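Local coordinates for putative oxidoreductase (Jannaschia sp., PDB 3C24), which is of unknown exact function but is probably an NAD(P)-dependent oxidoreductase that pairs a Rossmann-type nucleotide-binding domain with a mainly helical C-terminal part, at residues A102-M110 with P273-A284; V88-I99 with P111-G121. One frame throughout, in Å; residues are numbered along the deposited sequence. Where two conformers were deposited one is given.

Interactions 1 and 2 share one beta-alpha-beta unit. Interaction 2 pairs its two strands, 96-99 and 117-123. Interaction 1 packs its short helix, 103-107, against the last helix of the chain. The two centres are about 18 Å apart, yet the contacts touch. Pro105 CB lies 3.6 Å from Ile120 CD1, which brings the helix of interaction 1 against the sheet of interaction 2. Selenomethionine Met110, in the loop that follows the helix, also reaches the sheet: Met110 CE lies 3.6 Å from Tyr118 CE1. A glycerol, probably from the crystallisation liquor, is hydrogen-bonded to Thr95 OG1 in interaction 2.

Interaction 1 of 2, residues A102-M110 with P273-A284; sequences AAAPYAGVM and PAKVKQAAELIA
Tyr106 turns an edge of its ring to helix 273-284. Pro273 O lies in the ring plane at that edge. Lys277 N, 3.6 Å from Tyr106 CE2, and Ala280 CB are also at the edge. Val276 CG1 approaches obliquely, 3.9 Å from Tyr106 CE2. The ring fits as a knob between Pro273, Val276, Lys277 and Ala280. Tyr106 CG stands anti to the backbone N (chi1 -164°), which carries the ring out along the neighbouring helix. Tyr106 OH passes Pro273 CB at 3.3 Å. The same hydroxyl is hydrogen-bonded to Glu185 of helix 184-217.

Beyond the ring, small side chains let the helices come close, with axes 7.8 Å apart at -120°. Ala280 CB rests 3.4 Å from Ala103 O. Ala103 CB meets Ile283 CG2 at 3.6 Å. Ala107 CB packs between Ala280 and Ala284. The extended Lys277 chain runs past Tyr106 O. No hydrogen bond joins the two segments. Helix 103-107 closes at Gly108 with a Schellman motif. This is alanine-rich helix-on-helix packing, joining the helix of a Rossmann-type beta-alpha-beta unit to the C-terminal helix.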
loop_
_atom_site.group_PDB
_atom_site.type_symbol
_atom_site.label_atom_id
_atom_site.label_comp_id
_atom_site.label_asym_id
_atom_site.label_seq_id
_atom_site.Cartn_x
_atom_site.Cartn_y
_atom_site.Cartn_z
ATOM N N ALA A 102 9.817 -18.432 -9.758
ATOM C CA ALA A 102 11.230 -18.759 -9.612
ATOM C C ALA A 102 11.573 -19.705 -8.470
ATOM O O ALA A 102 12.724 -20.096 -8.356
ATOM C CB ALA A 102 12.089 -17.465 -9.421
ATOM N N ALA A 103 10.608 -20.008 -7.594
ATOM C CA ALA A 103 10.921 -20.812 -6.418
ATOM C C ALA A 103 11.583 -22.166 -6.706
ATOM O O ALA A 103 12.694 -22.425 -6.256
ATOM C CB ALA A 103 9.633 -20.992 -5.518
ATOM N N ALA A 104 10.905 -23.031 -7.449
ATOM C CA ALA A 104 11.491 -24.369 -7.738
ATOM C C ALA A 104 12.814 -24.271 -8.501
ATOM O O ALA A 104 13.794 -24.910 -8.154
ATOM C CB ALA A 104 10.469 -25.281 -8.473
ATOM N N PRO A 105 12.874 -23.445 -9.544
ATOM C CA PRO A 105 14.100 -23.225 -10.295
ATOM C C PRO A 105 15.247 -22.815 -9.392
ATOM O O PRO A 105 16.335 -23.391 -9.456
ATOM C CB PRO A 105 13.685 -22.073 -11.207
ATOM C CG PRO A 105 12.329 -22.436 -11.513
ATOM C CD PRO A 105 11.754 -22.762 -10.200
ATOM N N TYR A 106 15.010 -21.825 -8.554
ATOM C CA TYR A 106 16.107 -21.285 -7.701
ATOM C C TYR A 106 16.450 -22.249 -6.579
ATOM O O TYR A 106 17.586 -22.275 -6.088
ATOM C CB TYR A 106 15.772 -19.878 -7.158
ATOM C CG TYR A 106 16.963 -19.137 -6.634
ATOM C CD1 TYR A 106 18.025 -18.862 -7.448
ATOM C CD2 TYR A 106 17.031 -18.730 -5.306
ATOM C CE1 TYR A 106 19.144 -18.208 -6.968
ATOM C CE2 TYR A 106 18.122 -18.087 -4.826
ATOM C CZ TYR A 106 19.185 -17.820 -5.665
ATOM O OH TYR A 106 20.279 -17.146 -5.219
ATOM N N ALA A 107 15.481 -23.056 -6.195
ATOM C CA ALA A 107 15.703 -24.076 -5.145
ATOM C C ALA A 107 16.616 -25.158 -5.640
ATOM O O ALA A 107 17.204 -25.909 -4.861
ATOM C CB ALA A 107 14.410 -24.694 -4.682
ATOM N N GLY A 108 16.705 -25.243 -6.962
ATOM C CA GLY A 108 17.568 -26.205 -7.611
ATOM C C GLY A 108 16.963 -27.581 -7.815
ATOM O O GLY A 108 17.691 -28.568 -7.976
ATOM N N VAL A 109 15.646 -27.625 -7.899
ATOM C CA VAL A 109 14.923 -28.910 -8.005
ATOM C C VAL A 109 14.459 -29.253 -9.395
ATOM O O VAL A 109 13.887 -30.318 -9.603
ATOM C CB VAL A 109 13.735 -28.982 -6.993
ATOM C CG1 VAL A 109 14.259 -28.745 -5.580
ATOM C CG2 VAL A 109 12.651 -27.980 -7.286
HETATM N N MSE A 110 14.715 -28.380 -10.363
HETATM C CA MSE A 110 14.337 -28.688 -11.769
HETATM C C MSE A 110 15.219 -29.806 -12.292
HETATM O O MSE A 110 16.430 -29.835 -12.020
HETATM C CB MSE A 110 14.415 -27.463 -12.704
HETATM C CG MSE A 110 13.547 -26.285 -12.270
HETATM SE SE MSE A 110 11.651 -26.750 -12.071
HETATM C CE MSE A 110 11.265 -27.016 -13.866
ATOM N N PRO A 273 20.908 -13.680 -1.563
ATOM C CA PRO A 273 20.650 -14.917 -2.309
ATOM C C PRO A 273 20.652 -16.167 -1.458
ATOM O O PRO A 273 19.912 -17.108 -1.729
ATOM C CB PRO A 273 21.809 -14.940 -3.289
ATOM C CG PRO A 273 22.054 -13.502 -3.586
ATOM C CD PRO A 273 21.800 -12.776 -2.304
ATOM N N ALA A 274 21.455 -16.184 -0.414
ATOM C CA ALA A 274 21.514 -17.361 0.435
ATOM C C ALA A 274 20.202 -17.570 1.199
ATOM O O ALA A 274 19.708 -18.696 1.335
ATOM C CB ALA A 274 22.731 -17.280 1.390
ATOM N N LYS A 275 19.608 -16.481 1.660
ATOM C CA LYS A 275 18.352 -16.555 2.387
ATOM C C LYS A 275 17.196 -16.790 1.413
ATOM O O LYS A 275 16.231 -17.481 1.694
ATOM C CB LYS A 275 18.062 -15.275 3.187
ATOM C CG LYS A 275 18.925 -15.093 4.434
ATOM C CD LYS A 275 18.702 -16.191 5.464
ATOM N N VAL A 276 17.312 -16.167 0.247
ATOM C CA VAL A 276 16.292 -16.312 -0.799
ATOM C C VAL A 276 16.234 -17.777 -1.225
ATOM O O VAL A 276 15.134 -18.336 -1.450
ATOM C CB VAL A 276 16.554 -15.361 -1.990
ATOM C CG1 VAL A 276 15.590 -15.596 -3.201
ATOM C CG2 VAL A 276 16.456 -13.875 -1.531
ATOM N N LYS A 277 17.401 -18.400 -1.357
ATOM C CA LYS A 277 17.436 -19.828 -1.722
ATOM C C LYS A 277 16.772 -20.695 -0.639
ATOM O O LYS A 277 16.084 -21.665 -0.935
ATOM C CB LYS A 277 18.851 -20.328 -1.980
ATOM C CG LYS A 277 18.824 -21.720 -2.584
ATOM C CD LYS A 277 20.139 -22.200 -3.065
ATOM C CE LYS A 277 19.947 -23.616 -3.665
ATOM N NZ LYS A 277 21.153 -24.444 -3.510
ATOM N N GLN A 278 16.961 -20.333 0.618
ATOM C CA GLN A 278 16.285 -21.061 1.701
ATOM C C GLN A 278 14.772 -20.930 1.605
ATOM O O GLN A 278 14.060 -21.905 1.827
ATOM C CB GLN A 278 16.759 -20.585 3.081
ATOM C CG GLN A 278 18.171 -20.968 3.327
ATOM C CD GLN A 278 18.745 -20.312 4.581
ATOM O OE1 GLN A 278 18.039 -19.669 5.315
ATOM N NE2 GLN A 278 20.035 -20.480 4.807
ATOM N N ALA A 279 14.298 -19.733 1.268
ATOM C CA ALA A 279 12.855 -19.476 1.111
ATOM C C ALA A 279 12.320 -20.303 -0.065
ATOM O O ALA A 279 11.249 -20.930 0.004
ATOM C CB ALA A 279 12.583 -18.021 0.902
ATOM N N ALA A 280 13.098 -20.336 -1.139
ATOM C CA ALA A 280 12.716 -21.074 -2.352
ATOM C C ALA A 280 12.574 -22.579 -2.042
ATOM O O ALA A 280 11.630 -23.244 -2.451
ATOM C CB ALA A 280 13.733 -20.813 -3.494
ATOM N N GLU A 281 13.501 -23.087 -1.257
ATOM C CA GLU A 281 13.478 -24.479 -0.873
ATOM C C GLU A 281 12.242 -24.772 -0.022
ATOM O O GLU A 281 11.567 -25.800 -0.154
ATOM C CB GLU A 281 14.776 -24.815 -0.136
ATOM C CG GLU A 281 15.965 -24.836 -1.050
ATOM C CD GLU A 281 17.266 -24.793 -0.311
ATOM O OE1 GLU A 281 17.229 -24.573 0.919
ATOM O OE2 GLU A 281 18.326 -24.955 -0.950
ATOM N N LEU A 282 11.908 -23.821 0.817
ATOM C CA LEU A 282 10.782 -23.982 1.692
ATOM C C LEU A 282 9.512 -24.100 0.857
ATOM O O LEU A 282 8.661 -25.001 1.047
ATOM C CB LEU A 282 10.728 -22.779 2.639
ATOM C CG LEU A 282 9.914 -22.749 3.904
ATOM C CD1 LEU A 282 10.217 -23.970 4.750
ATOM C CD2 LEU A 282 10.279 -21.456 4.640
ATOM N N ILE A 283 9.430 -23.225 -0.135
ATOM C CA ILE A 283 8.262 -23.118 -1.001
ATOM C C ILE A 283 8.098 -24.316 -1.923
ATOM O O ILE A 283 6.976 -24.779 -2.176
ATOM C CB ILE A 283 8.342 -21.835 -1.852
ATOM C CG1 ILE A 283 8.166 -20.621 -0.935
ATOM C CG2 ILE A 283 7.248 -21.806 -2.947
ATOM C CD1 ILE A 283 8.593 -19.240 -1.539
ATOM N N ALA A 284 9.218 -24.773 -2.452
ATOM C CA ALA A 284 9.197 -25.871 -3.426
ATOM C C ALA A 284 9.018 -27.197 -2.681
ATOM O O ALA A 284 8.682 -28.239 -3.244
ATOM C CB ALA A 284 10.458 -25.860 -4.302
#

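Interaction 2 of 2, residues V88-I99 with P111-G121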
loop_
_atom_site.group_PDB
_atom_site.type_symbol
_atom_site.label_atom_id
_atom_site.label_comp_id
_atom_site.label_asym_id
_atom_site.label_seq_id
_atom_site.Cartn_x
_atom_site.Cartn_y
_atom_site.Cartn_z
ATOM N N VAL A 88 9.543 -33.329 -18.113
ATOM C CA VAL A 88 10.791 -32.888 -18.756
ATOM C C VAL A 88 11.479 -33.969 -19.594
ATOM O O VAL A 88 11.944 -33.684 -20.696
ATOM C CB VAL A 88 11.768 -32.175 -17.754
ATOM C CG1 VAL A 88 13.234 -32.040 -18.315
ATOM C CG2 VAL A 88 11.199 -30.820 -17.361
ATOM N N PRO A 89 11.590 -35.214 -19.082
ATOM C CA PRO A 89 12.283 -36.220 -19.916
ATOM C C PRO A 89 11.519 -36.679 -21.149
ATOM O O PRO A 89 12.097 -37.371 -22.037
ATOM C CB PRO A 89 12.433 -37.411 -18.975
ATOM C CG PRO A 89 12.328 -36.845 -17.597
ATOM C CD PRO A 89 11.418 -35.672 -17.688
ATOM N N ARG A 90 10.250 -36.291 -21.217
ATOM C CA ARG A 90 9.351 -36.742 -22.294
ATOM C C ARG A 90 9.217 -35.812 -23.491
ATOM O O ARG A 90 8.785 -36.211 -24.562
ATOM C CB ARG A 90 7.933 -37.034 -21.728
ATOM C CG ARG A 90 7.877 -38.007 -20.557
ATOM C CD ARG A 90 6.399 -38.207 -20.076
ATOM N NE ARG A 90 5.632 -38.955 -21.071
ATOM C CZ ARG A 90 4.329 -39.222 -20.999
ATOM N NH1 ARG A 90 3.625 -38.802 -19.969
ATOM N NH2 ARG A 90 3.742 -39.918 -21.952
ATOM N N VAL A 91 9.575 -34.544 -23.288
ATOM C CA VAL A 91 9.407 -33.548 -24.348
ATOM C C VAL A 91 10.504 -33.631 -25.416
ATOM O O VAL A 91 11.570 -34.168 -25.161
ATOM C CB VAL A 91 9.289 -32.123 -23.787
ATOM C CG1 VAL A 91 8.050 -32.021 -22.834
ATOM C CG2 VAL A 91 10.620 -31.685 -23.076
ATOM N N ARG A 92 10.218 -33.120 -26.610
ATOM C CA ARG A 92 11.198 -33.128 -27.690
ATOM C C ARG A 92 12.326 -32.134 -27.381
ATOM O O ARG A 92 12.121 -31.129 -26.655
ATOM C CB ARG A 92 10.556 -32.727 -29.025
ATOM C CG ARG A 92 9.475 -33.672 -29.531
ATOM C CD ARG A 92 8.775 -32.988 -30.734
ATOM N NE ARG A 92 8.076 -31.735 -30.370
ATOM C CZ ARG A 92 7.538 -30.898 -31.253
ATOM N NH1 ARG A 92 7.634 -31.137 -32.550
ATOM N NH2 ARG A 92 6.928 -29.801 -30.849
ATOM N N PRO A 93 13.535 -32.414 -27.875
ATOM C CA PRO A 93 14.604 -31.453 -27.662
ATOM C C PRO A 93 14.124 -30.080 -28.130
ATOM O O PRO A 93 13.416 -29.970 -29.124
ATOM C CB PRO A 93 15.699 -31.962 -28.618
ATOM C CG PRO A 93 15.497 -33.476 -28.591
ATOM C CD PRO A 93 13.996 -33.633 -28.589
ATOM N N GLY A 94 14.540 -29.030 -27.456
ATOM C CA GLY A 94 14.166 -27.672 -27.898
ATOM C C GLY A 94 12.850 -27.143 -27.411
ATOM O O GLY A 94 12.516 -25.971 -27.644
ATOM N N THR A 95 12.102 -27.995 -26.715
ATOM C CA THR A 95 10.844 -27.590 -26.110
ATOM C C THR A 95 11.161 -26.566 -25.012
ATOM O O THR A 95 12.134 -26.710 -24.258
ATOM C CB THR A 95 10.091 -28.813 -25.542
ATOM O OG1 THR A 95 9.847 -29.739 -26.590
ATOM C CG2 THR A 95 8.752 -28.396 -24.870
ATOM N N ILE A 96 10.292 -25.566 -24.898
ATOM C CA ILE A 96 10.389 -24.544 -23.860
ATOM C C ILE A 96 9.446 -24.953 -22.725
ATOM O O ILE A 96 8.261 -25.052 -22.913
ATOM C CB ILE A 96 9.971 -23.161 -24.361
ATOM C CG1 ILE A 96 10.953 -22.635 -25.387
ATOM C CG2 ILE A 96 9.911 -22.139 -23.225
ATOM C CD1 ILE A 96 10.331 -21.484 -26.315
ATOM N N VAL A 97 10.033 -25.286 -21.593
ATOM C CA VAL A 97 9.307 -25.602 -20.346
ATOM C C VAL A 97 9.231 -24.293 -19.555
ATOM O O VAL A 97 10.271 -23.697 -19.135
ATOM C CB VAL A 97 10.019 -26.690 -19.559
ATOM C CG1 VAL A 97 9.333 -26.879 -18.193
ATOM C CG2 VAL A 97 10.072 -28.010 -20.405
ATOM N N LEU A 98 7.994 -23.823 -19.392
ATOM C CA LEU A 98 7.722 -22.517 -18.841
ATOM C C LEU A 98 7.137 -22.612 -17.436
ATOM O O LEU A 98 6.088 -23.208 -17.197
ATOM C CB LEU A 98 6.827 -21.764 -19.821
ATOM C CG LEU A 98 6.907 -20.238 -19.892
ATOM C CD1 LEU A 98 6.098 -19.690 -21.099
ATOM C CD2 LEU A 98 6.472 -19.642 -18.583
ATOM N N ILE A 99 7.922 -22.059 -16.527
ATOM C CA ILE A 99 7.610 -22.043 -15.083
ATOM C C ILE A 99 7.153 -20.643 -14.696
ATOM O O ILE A 99 7.698 -19.638 -15.137
ATOM C CB ILE A 99 8.792 -22.529 -14.177
ATOM C CG1 ILE A 99 9.578 -23.712 -14.769
ATOM C CG2 ILE A 99 8.277 -22.918 -12.812
ATOM C CD1 ILE A 99 10.873 -23.319 -15.535
ATOM N N PRO A 111 14.628 -30.765 -13.027
ATOM C CA PRO A 111 15.482 -31.842 -13.510
ATOM C C PRO A 111 16.519 -31.342 -14.450
ATOM O O PRO A 111 16.289 -30.393 -15.182
ATOM C CB PRO A 111 14.520 -32.753 -14.279
ATOM C CG PRO A 111 13.180 -32.324 -13.954
ATOM C CD PRO A 111 13.219 -30.950 -13.388
ATOM N N GLU A 112 17.679 -31.964 -14.389
ATOM C CA GLU A 112 18.786 -31.645 -15.294
ATOM C C GLU A 112 18.556 -32.250 -16.662
ATOM O O GLU A 112 18.515 -33.463 -16.819
ATOM C CB GLU A 112 20.115 -32.181 -14.733
ATOM C CG GLU A 112 21.325 -31.834 -15.549
ATOM C CD GLU A 112 22.583 -32.566 -15.088
ATOM O OE1 GLU A 112 22.526 -33.311 -14.086
ATOM O OE2 GLU A 112 23.633 -32.404 -15.740
ATOM N N ARG A 113 18.415 -31.380 -17.636
ATOM C CA ARG A 113 18.253 -31.749 -19.047
ATOM C C ARG A 113 18.687 -30.559 -19.919
ATOM O O ARG A 113 17.955 -29.571 -20.092
ATOM C CB ARG A 113 16.835 -32.200 -19.364
ATOM C CG ARG A 113 16.750 -32.687 -20.850
ATOM C CD ARG A 113 15.409 -33.185 -21.317
ATOM N NE ARG A 113 15.559 -33.429 -22.746
ATOM C CZ ARG A 113 14.600 -33.808 -23.552
ATOM N NH1 ARG A 113 13.385 -34.044 -23.115
ATOM N NH2 ARG A 113 14.888 -33.939 -24.840
ATOM N N ALA A 114 19.844 -30.726 -20.525
ATOM C CA ALA A 114 20.527 -29.633 -21.223
ATOM C C ALA A 114 19.916 -29.157 -22.515
ATOM O O ALA A 114 20.041 -27.987 -22.864
ATOM C CB ALA A 114 21.979 -30.043 -21.506
ATOM N N ASP A 115 19.268 -30.086 -23.199
ATOM C CA ASP A 115 18.779 -29.873 -24.573
ATOM C C ASP A 115 17.330 -29.423 -24.652
ATOM O O ASP A 115 16.718 -29.434 -25.735
ATOM C CB ASP A 115 18.967 -31.109 -25.432
ATOM C CG ASP A 115 18.039 -32.254 -25.029
ATOM O OD1 ASP A 115 17.975 -32.479 -23.801
ATOM O OD2 ASP A 115 17.485 -32.954 -25.922
ATOM N N ILE A 116 16.845 -28.898 -23.543
ATOM C CA ILE A 116 15.549 -28.207 -23.507
ATOM C C ILE A 116 15.765 -26.790 -22.906
ATOM O O ILE A 116 16.822 -26.470 -22.366
ATOM C CB ILE A 116 14.381 -28.979 -22.825
ATOM C CG1 ILE A 116 14.680 -29.335 -21.347
ATOM C CG2 ILE A 116 14.051 -30.264 -23.632
ATOM C CD1 ILE A 116 14.440 -28.254 -20.330
ATOM N N THR A 117 14.730 -25.967 -22.991
ATOM C CA THR A 117 14.773 -24.604 -22.494
ATOM C C THR A 117 13.900 -24.500 -21.265
ATOM O O THR A 117 12.810 -25.071 -21.228
ATOM C CB THR A 117 14.217 -23.641 -23.564
ATOM O OG1 THR A 117 15.131 -23.564 -24.666
ATOM C CG2 THR A 117 13.928 -22.234 -22.986
ATOM N N TYR A 118 14.406 -23.803 -20.266
ATOM C CA TYR A 118 13.636 -23.424 -19.082
ATOM C C TYR A 118 13.506 -21.925 -19.128
ATOM O O TYR A 118 14.503 -21.189 -19.233
ATOM C CB TYR A 118 14.344 -23.849 -17.768
ATOM C CG TYR A 118 14.261 -25.308 -17.409
ATOM C CD1 TYR A 118 13.070 -25.949 -17.326
ATOM C CD2 TYR A 118 15.395 -25.989 -16.971
ATOM C CE1 TYR A 118 13.012 -27.288 -16.949
ATOM C CE2 TYR A 118 15.340 -27.323 -16.600
ATOM C CZ TYR A 118 14.167 -27.960 -16.565
ATOM O OH TYR A 118 14.150 -29.283 -16.148
ATOM N N PHE A 119 12.260 -21.488 -19.056
ATOM C CA PHE A 119 11.890 -20.092 -19.086
ATOM C C PHE A 119 10.997 -19.849 -17.887
ATOM O O PHE A 119 10.067 -20.600 -17.657
ATOM C CB PHE A 119 11.165 -19.772 -20.385
ATOM C CG PHE A 119 10.908 -18.295 -20.593
ATOM C CD1 PHE A 119 9.782 -17.680 -20.057
ATOM C CD2 PHE A 119 11.751 -17.530 -21.352
ATOM C CE1 PHE A 119 9.568 -16.324 -20.237
ATOM C CE2 PHE A 119 11.514 -16.192 -21.524
ATOM C CZ PHE A 119 10.409 -15.606 -20.983
ATOM N N ILE A 120 11.297 -18.776 -17.184
ATOM C CA ILE A 120 10.550 -18.339 -15.962
ATOM C C ILE A 120 9.876 -17.009 -16.230
ATOM O O ILE A 120 10.491 -16.048 -16.691
ATOM C CB ILE A 120 11.428 -18.231 -14.695
ATOM C CG1 ILE A 120 12.365 -19.421 -14.549
ATOM C CG2 ILE A 120 10.522 -18.064 -13.499
ATOM C CD1 ILE A 120 13.394 -19.216 -13.424
ATOM N N GLY A 121 8.581 -16.929 -15.888
ATOM C CA GLY A 121 7.856 -15.669 -15.927
ATOM C C GLY A 121 7.075 -15.449 -14.652
ATOM O O GLY A 121 6.777 -16.394 -13.948
#
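Val88 and Val91 point their carbonyl oxygens at Arg113, just before two parallel strands of a Rossmann-type beta-alpha-beta unit, 96-99 and 117-121, run side by side. The Arg113 side chain is extended, with CG anti to the backbone N (chi1 -176°), and it and Val88 pass each other head to tail. Arg113 NH1 donates to Val88 O at 2.8 Å, in the carbonyl plane. Arg113 NH1 also reaches Val91 O at 2.7 Å, tilted from that carbonyl plane. On another edge, NE and NH2 grip Asp115 side-on, one nitrogen to each carboxylate oxygen. Arg113 NE to Asp115 OD1 is 2.8 Å. The bonds to two carbonyls and a carboxylate, all near the guanidinium plane, restrict rotation of the group.

Ile116 CG2 sits 3.5 Å above the Arg113 guanidinium plane, over the centre. Ile116 CD1 sits 3.7 Å above the Tyr118 ring plane, also over the centre. With chi1 59°, Ile116 CG2 is anti to the carbonyl carbon, on the Arg113 side, and chi2 82° then turns CD1 over the Tyr118 ring. Val91 CG2 packs on Ile116 CG2 at 3.8 Å, the two side chains nearly perpendicular.

Five backbone bonds join the two segments from Thr95 to Gly121, and Gly94 N adds a bond to Asp115 O. Ile96, Leu98, Thr117 and Phe119 share one face of the sheet. Ile96 and Thr117 stand next to each other there, directed alike, and helix 160-172 covers that face. Val97 and Tyr118 lie on the other face, where the Tyr118 ring takes Val97 CG1 at its edge, in plane. Val88 and Tyr118 point at each other, and Val88 CG2 lies 3.5 Å from Tyr118 OH. Tyr118 OH donates to Pro111 O at 2.6 Å, and that oxygen lies in the ring plane.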